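Local structure of phosphatidylethanolamine-binding protein (Plasmodium vivax, 2GZQ) at residues Val49-Ile54 / Gly191-Gln196; Arg97-Trp102 / Thr168-Asn173. The protein probably binds phosphatidylethanolamine or related phospholipids, as a malarial member of the PEBP family. All blocks are in the same frame, centred on the assembly; numbering follows the deposited sequence. Where two conformers were deposited one is given.

Interaction 1. Residues Val49-Ile54 / Gly191-Gln196; sequences VNHGNI and GFNWCQ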
loop_
_atom_site.group_PDB
_atom_site.type_symbol
_atom_site.label_atom_id
_atom_site.label_comp_id
_atom_site.label_asym_id
_atom_site.label_seq_id
_atom_site.Cartn_x
_atom_site.Cartn_y
_atom_site.Cartn_z
ATOM N N VAL A 49 9.582 4.729 6.049
ATOM C CA VAL A 49 8.706 3.678 6.505
ATOM C C VAL A 49 9.556 2.418 6.622
ATOM O O VAL A 49 10.108 1.942 5.618
ATOM C CB VAL A 49 7.567 3.482 5.478
ATOM C CG1 VAL A 49 6.653 2.310 5.873
ATOM C CG2 VAL A 49 6.756 4.738 5.353
ATOM N N ASN A 50 9.675 1.873 7.828
ATOM C CA ASN A 50 10.653 0.817 8.109
ATOM C C ASN A 50 10.164 -0.191 9.135
ATOM O O ASN A 50 10.531 -0.127 10.306
ATOM C CB ASN A 50 11.969 1.427 8.586
ATOM C CG ASN A 50 13.062 0.388 8.750
ATOM O OD1 ASN A 50 13.112 -0.589 8.017
ATOM N ND2 ASN A 50 13.947 0.603 9.723
ATOM N N HIS A 51 9.319 -1.123 8.698
ATOM C CA HIS A 51 8.939 -2.287 9.503
ATOM C C HIS A 51 8.313 -1.918 10.836
ATOM O O HIS A 51 8.681 -2.460 11.883
ATOM C CB HIS A 51 10.156 -3.172 9.776
ATOM C CG HIS A 51 10.682 -3.877 8.567
ATOM N ND1 HIS A 51 10.956 -5.228 8.564
ATOM C CD2 HIS A 51 11.028 -3.422 7.338
ATOM C CE1 HIS A 51 11.439 -5.577 7.386
ATOM N NE2 HIS A 51 11.491 -4.500 6.622
ATOM N N GLY A 52 7.340 -1.019 10.807
ATOM C CA GLY A 52 6.555 -0.754 11.986
ATOM C C GLY A 52 7.123 0.299 12.917
ATOM O O GLY A 52 6.680 0.420 14.040
ATOM N N ASN A 53 8.108 1.070 12.462
ATOM C CA ASN A 53 8.520 2.251 13.186
ATOM C C ASN A 53 7.379 3.252 13.343
ATOM O O ASN A 53 6.419 3.258 12.579
ATOM C CB ASN A 53 9.718 2.928 12.497
ATOM C CG ASN A 53 9.397 3.406 11.103
ATOM O OD1 ASN A 53 8.799 2.686 10.319
ATOM N ND2 ASN A 53 9.803 4.619 10.771
ATOM N N ILE A 54 7.514 4.111 14.335
ATOM C CA ILE A 54 6.539 5.160 14.586
ATOM C C ILE A 54 6.904 6.357 13.725
ATOM O O ILE A 54 7.999 6.900 13.826
ATOM C CB ILE A 54 6.558 5.593 16.046
ATOM C CG1 ILE A 54 6.202 4.432 16.973
ATOM C CG2 ILE A 54 5.604 6.776 16.267
ATOM C CD1 ILE A 54 4.736 4.172 17.041
ATOM N N GLY A 191 5.924 -7.844 -2.035
ATOM C CA GLY A 191 6.596 -6.961 -1.103
ATOM C C GLY A 191 5.626 -6.289 -0.177
ATOM O O GLY A 191 4.441 -6.165 -0.455
ATOM N N PHE A 192 6.157 -5.834 0.952
ATOM C CA PHE A 192 5.345 -5.199 1.986
ATOM C C PHE A 192 6.211 -4.305 2.857
ATOM O O PHE A 192 7.353 -4.662 3.183
ATOM C CB PHE A 192 4.692 -6.257 2.868
ATOM C CG PHE A 192 3.700 -5.686 3.840
ATOM C CD1 PHE A 192 4.003 -5.552 5.207
ATOM C CD2 PHE A 192 2.459 -5.262 3.407
ATOM C CE1 PHE A 192 3.095 -4.997 6.085
ATOM C CE2 PHE A 192 1.562 -4.699 4.290
ATOM C CZ PHE A 192 1.886 -4.569 5.630
ATOM N N ASN A 193 5.672 -3.166 3.279
ATOM C CA ASN A 193 6.298 -2.410 4.374
ATOM C C ASN A 193 5.196 -1.672 5.078
ATOM O O ASN A 193 4.089 -1.511 4.561
ATOM C CB ASN A 193 7.367 -1.447 3.831
ATOM C CG ASN A 193 8.492 -1.202 4.795
ATOM O OD1 ASN A 193 8.318 -1.292 6.039
ATOM N ND2 ASN A 193 9.658 -0.858 4.234
ATOM N N TRP A 194 5.465 -1.239 6.308
ATOM C CA TRP A 194 4.442 -0.523 7.066
ATOM C C TRP A 194 5.111 0.294 8.145
ATOM O O TRP A 194 6.283 0.081 8.474
ATOM C CB TRP A 194 3.393 -1.501 7.677
ATOM C CG TRP A 194 3.811 -2.142 8.977
ATOM C CD1 TRP A 194 3.312 -1.844 10.195
ATOM C CD2 TRP A 194 4.783 -3.178 9.176
ATOM N NE1 TRP A 194 3.915 -2.627 11.164
ATOM C CE2 TRP A 194 4.812 -3.466 10.562
ATOM C CE3 TRP A 194 5.622 -3.891 8.327
ATOM C CZ2 TRP A 194 5.685 -4.426 11.116
ATOM C CZ3 TRP A 194 6.487 -4.863 8.878
ATOM C CH2 TRP A 194 6.510 -5.106 10.258
ATOM N N CYS A 195 4.323 1.211 8.710
ATOM C CA CYS A 195 4.717 1.971 9.887
ATOM C C CYS A 195 3.516 2.083 10.790
ATOM O O CYS A 195 2.422 1.661 10.422
ATOM C CB CYS A 195 5.236 3.361 9.459
ATOM S SG CYS A 195 4.014 4.424 8.670
ATOM N N GLN A 196 3.734 2.625 11.991
ATOM C CA GLN A 196 2.649 2.940 12.903
ATOM C C GLN A 196 2.505 4.451 13.031
ATOM O O GLN A 196 3.496 5.159 13.211
ATOM C CB GLN A 196 2.947 2.339 14.266
ATOM C CG GLN A 196 3.012 0.810 14.356
ATOM C CD GLN A 196 3.472 0.366 15.741
ATOM O OE1 GLN A 196 2.661 0.200 16.635
ATOM N NE2 GLN A 196 4.779 0.182 15.919
HETATM O O HOH W 1 12.500 -0.640 5.117
#
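Gly52 and Trp194 are joined through their backbones, Gly52 N giving a hydrogen bond of 2.8 Å to Trp194 O. Further along, Gln196 N donates to Asn53 O at 2.8 Å, and Ile54 then lies beside Gln196 in a parallel bridge with their CA atoms 4.8 Å apart. Both His51 and Gly52 have positive phi; at Gly52 it reaches 88°, a conformation suited to glycine, and the absence of a CB lets the backbone lie close on the Trp194 indole. Asn53 ties the turn from within, its OD1 accepting from Asn50 N.

The bent backbone lies over one face of that indole. His51 CA stands 3.8 Å from the centroid of the six-membered ring and Gly52 CA 3.7 Å from that of the five-membered ring, two CH-pi contacts side by side. CG of Trp194 lies between its backbone N and carbonyl carbon (chi1 83°). The segment 49-54 leads into strand 54-56, the edge of the mixed sheet, which runs parallel to 188-198; Gln196 is also backbone-bonded to Leu55.

Asn193 supplies a second polar grip. Its OD1 receives His51 N at 2.8 Å, in the carbonyl plane and nearly straight (165° at the hydrogen), and also accepts from Trp194 N. Its ND2 donates to Met39 O and to a water that in turn donates to Asn50 OD1. The imidazole of His51 crosses the Asn193 amide at about a right angle, while His51 ND1 is hydrogen-bonded to Glu17 OE1. Gln196, extended beyond CG, brings NE2 to 2.7 Å from Gly52 O for a nearly straight bond lying in the planes of both carbonyl and amide. On the Val49 side, CG1 packs 3.4 Å from the carbonyl carbon C of Trp194 and also approaches Cys195 CB.

Interaction 2. Residues Arg97-Trp102 / Thr168-Asn173; sequences RDYVHW and TRVKFN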
loop_
_atom_site.group_PDB
_atom_site.type_symbol
_atom_site.label_atom_id
_atom_site.label_comp_id
_atom_site.label_asym_id
_atom_site.label_seq_id
_atom_site.Cartn_x
_atom_site.Cartn_y
_atom_site.Cartn_z
ATOM N N ARG A 97 -11.985 -0.569 7.260
ATOM C CA ARG A 97 -10.841 -1.437 6.799
ATOM C C ARG A 97 -11.212 -1.945 5.379
ATOM O O ARG A 97 -12.290 -2.532 5.213
ATOM C CB ARG A 97 -10.702 -2.687 7.742
ATOM C CG ARG A 97 -9.618 -3.744 7.281
ATOM C CD ARG A 97 -9.431 -4.788 8.318
ATOM N NE ARG A 97 -8.829 -4.219 9.516
ATOM C CZ ARG A 97 -8.607 -4.873 10.649
ATOM N NH1 ARG A 97 -8.933 -6.146 10.759
ATOM N NH2 ARG A 97 -8.034 -4.242 11.663
ATOM N N ASP A 98 -10.346 -1.896 4.374
ATOM C CA ASP A 98 -9.107 -1.104 4.278
ATOM C C ASP A 98 -9.434 0.255 3.677
ATOM O O ASP A 98 -10.104 0.342 2.646
ATOM C CB ASP A 98 -8.144 -1.778 3.307
ATOM C CG ASP A 98 -7.566 -3.078 3.825
ATOM O OD1 ASP A 98 -7.470 -3.230 5.055
ATOM O OD2 ASP A 98 -7.158 -3.916 2.987
ATOM N N TYR A 99 -8.950 1.333 4.264
ATOM C CA TYR A 99 -9.011 2.644 3.606
ATOM C C TYR A 99 -7.858 2.736 2.626
ATOM O O TYR A 99 -6.707 2.505 3.005
ATOM C CB TYR A 99 -8.941 3.756 4.657
ATOM C CG TYR A 99 -9.159 5.142 4.103
ATOM C CD1 TYR A 99 -10.408 5.732 4.136
ATOM C CD2 TYR A 99 -8.142 5.812 3.504
ATOM C CE1 TYR A 99 -10.599 7.010 3.605
ATOM C CE2 TYR A 99 -8.333 7.086 2.958
ATOM C CZ TYR A 99 -9.562 7.657 3.030
ATOM O OH TYR A 99 -9.729 8.920 2.472
ATOM N N VAL A 100 -8.148 3.064 1.372
ATOM C CA VAL A 100 -7.109 3.129 0.369
ATOM C C VAL A 100 -6.645 4.567 0.102
ATOM O O VAL A 100 -7.386 5.397 -0.411
ATOM C CB VAL A 100 -7.477 2.339 -0.918
ATOM C CG1 VAL A 100 -8.785 2.792 -1.503
ATOM C CG2 VAL A 100 -6.328 2.404 -1.944
ATOM N N HIS A 101 -5.403 4.827 0.490
ATOM C CA HIS A 101 -4.766 6.105 0.287
ATOM C C HIS A 101 -4.220 6.324 -1.113
ATOM O O HIS A 101 -4.108 7.485 -1.543
ATOM C CB HIS A 101 -3.633 6.242 1.308
ATOM C CG HIS A 101 -4.127 6.401 2.696
ATOM N ND1 HIS A 101 -4.677 7.572 3.144
ATOM C CD2 HIS A 101 -4.224 5.526 3.728
ATOM C CE1 HIS A 101 -5.087 7.419 4.397
ATOM N NE2 HIS A 101 -4.817 6.182 4.775
ATOM N N TRP A 102 -3.805 5.271 -1.801
ATOM C CA TRP A 102 -2.997 5.428 -3.011
ATOM C C TRP A 102 -2.975 4.110 -3.738
ATOM O O TRP A 102 -2.812 3.063 -3.107
ATOM C CB TRP A 102 -1.582 5.874 -2.613
ATOM C CG TRP A 102 -0.642 6.168 -3.741
ATOM C CD1 TRP A 102 -0.941 6.673 -4.977
ATOM C CD2 TRP A 102 0.770 5.987 -3.703
ATOM N NE1 TRP A 102 0.217 6.819 -5.709
ATOM C CE2 TRP A 102 1.279 6.398 -4.949
ATOM C CE3 TRP A 102 1.656 5.516 -2.726
ATOM C CZ2 TRP A 102 2.627 6.320 -5.264
ATOM C CZ3 TRP A 102 3.006 5.465 -3.031
ATOM C CH2 TRP A 102 3.483 5.870 -4.289
ATOM N N THR A 168 -14.825 5.202 -3.867
ATOM C CA THR A 168 -14.748 5.513 -2.451
ATOM C C THR A 168 -13.461 4.919 -1.908
ATOM O O THR A 168 -13.034 3.856 -2.327
ATOM C CB THR A 168 -15.947 5.018 -1.639
ATOM O OG1 THR A 168 -15.746 5.409 -0.266
ATOM C CG2 THR A 168 -16.164 3.534 -1.758
ATOM N N ARG A 169 -12.807 5.609 -0.984
ATOM C CA ARG A 169 -11.607 5.048 -0.384
ATOM C C ARG A 169 -11.899 4.149 0.809
ATOM O O ARG A 169 -11.041 3.398 1.230
ATOM C CB ARG A 169 -10.622 6.165 -0.067
ATOM C CG ARG A 169 -10.155 6.839 -1.337
ATOM C CD ARG A 169 -9.511 8.182 -1.105
ATOM N NE ARG A 169 -9.059 8.759 -2.370
ATOM C CZ ARG A 169 -7.857 8.578 -2.901
ATOM N NH1 ARG A 169 -6.925 7.859 -2.279
ATOM N NH2 ARG A 169 -7.582 9.126 -4.074
ATOM N N VAL A 170 -13.118 4.192 1.323
ATOM C CA VAL A 170 -13.523 3.369 2.447
ATOM C C VAL A 170 -13.796 1.952 1.958
ATOM O O VAL A 170 -14.396 1.758 0.882
ATOM C CB VAL A 170 -14.770 4.005 3.112
ATOM C CG1 VAL A 170 -15.311 3.157 4.234
ATOM C CG2 VAL A 170 -14.435 5.425 3.604
ATOM N N LYS A 171 -13.345 0.951 2.722
ATOM C CA LYS A 171 -13.564 -0.456 2.315
ATOM C C LYS A 171 -13.080 -0.695 0.879
ATOM O O LYS A 171 -13.707 -1.399 0.074
ATOM C CB LYS A 171 -15.028 -0.880 2.490
ATOM C CG LYS A 171 -15.512 -0.924 3.910
ATOM C CD LYS A 171 -17.006 -1.298 3.975
ATOM C CE LYS A 171 -17.597 -1.144 5.335
ATOM N NZ LYS A 171 -19.058 -1.458 5.256
ATOM N N PHE A 172 -11.935 -0.106 0.561
ATOM C CA PHE A 172 -11.208 -0.324 -0.672
ATOM C C PHE A 172 -12.126 -0.268 -1.894
ATOM O O PHE A 172 -12.293 -1.230 -2.635
ATOM C CB PHE A 172 -10.352 -1.593 -0.619
ATOM C CG PHE A 172 -9.122 -1.522 -1.474
ATOM C CD1 PHE A 172 -9.199 -1.561 -2.853
ATOM C CD2 PHE A 172 -7.877 -1.333 -0.903
ATOM C CE1 PHE A 172 -8.055 -1.475 -3.635
ATOM C CE2 PHE A 172 -6.729 -1.221 -1.694
ATOM C CZ PHE A 172 -6.818 -1.300 -3.054
ATOM N N ASN A 173 -12.743 0.883 -2.079
ATOM C CA ASN A 173 -13.642 1.099 -3.210
ATOM C C ASN A 173 -14.729 0.072 -3.285
ATOM O O ASN A 173 -15.111 -0.394 -4.351
ATOM C CB ASN A 173 -12.910 1.171 -4.541
ATOM C CG ASN A 173 -13.784 1.775 -5.614
ATOM O OD1 ASN A 173 -14.573 2.657 -5.300
ATOM N ND2 ASN A 173 -13.721 1.249 -6.868
#
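Tyr99 and Arg169 meet ring face to aliphatic stem. Arg169 CB lies 3.8 Å from the centroid of the tyrosine ring, 21° off its normal and displaced toward the rim, while CD passes 3.7 Å from Tyr99 OH. The ring and guanidinium planes are 35° apart. In the conformer described, one of two deposited, the Arg169 chain is extended from CG to NE and runs past Val100 O to the backbone beyond it. NH1 there donates to Val100 O at 3.1 Å and weakly to His101 O at 2.9 Å; NE forms a salt bridge with Glu164 and NH2 bonds to Pro125 O, so each guanidinium nitrogen has an acceptor.

A second ring contact involves Val100 and Phe172, whose side chains cross at about a right angle. Val100 CB sits over one face of the phenyl ring, 4.0 Å from its centroid, and CG2 touches CE2 of Phe172 at 3.7 Å. Asp98 CB comes to the edge of the same ring.

Two backbone bonds join the segments beside these side chains: Val100 N to Arg169 O at 2.9 Å, and Phe172 N to Asp98 O at 2.8 Å, the latter bent at the hydrogen. Asp98 follows a cis peptide bond. Lys171, Phe172 and Asn173 all have positive phi and psi, with phi near 50°, which defines a short left-handed helical turn, consistent with the left-handed helix of the functional motif proposed for this protein.

The turn lies against strand 99-107, which carries a classic beta bulge where His101 and Trp102 both face Met83 of strand 77-85. Phe172 also meets Phe82 edge-to-face and packs on Ala178 and Val181 of helix 178-184, while Val100 and Arg169 reach Leu124 of strand 121-124.

From the N terminus the chain passes strand 47-49 and reaches the first half of interaction 1 in the loop before strand 54-56. The long loop that interaction 1 closes spans 136 intervening residues, ending at strand 188-198. Interaction 2 is nested inside: residues 97-102 open strand 99-107, and residues 168-173 come back to it after 65 intervening residues. The two do not cross. Both reach the same mixed sheet, interaction 1 where edge strand 54-56 meets 188-198, while interaction 2 holds the left-handed turn at 171-173 against strand 99-107, next to the other outermost strand, 121-124. Their centres are 19 Å apart and their nearest atoms about 9 Å, without direct touch.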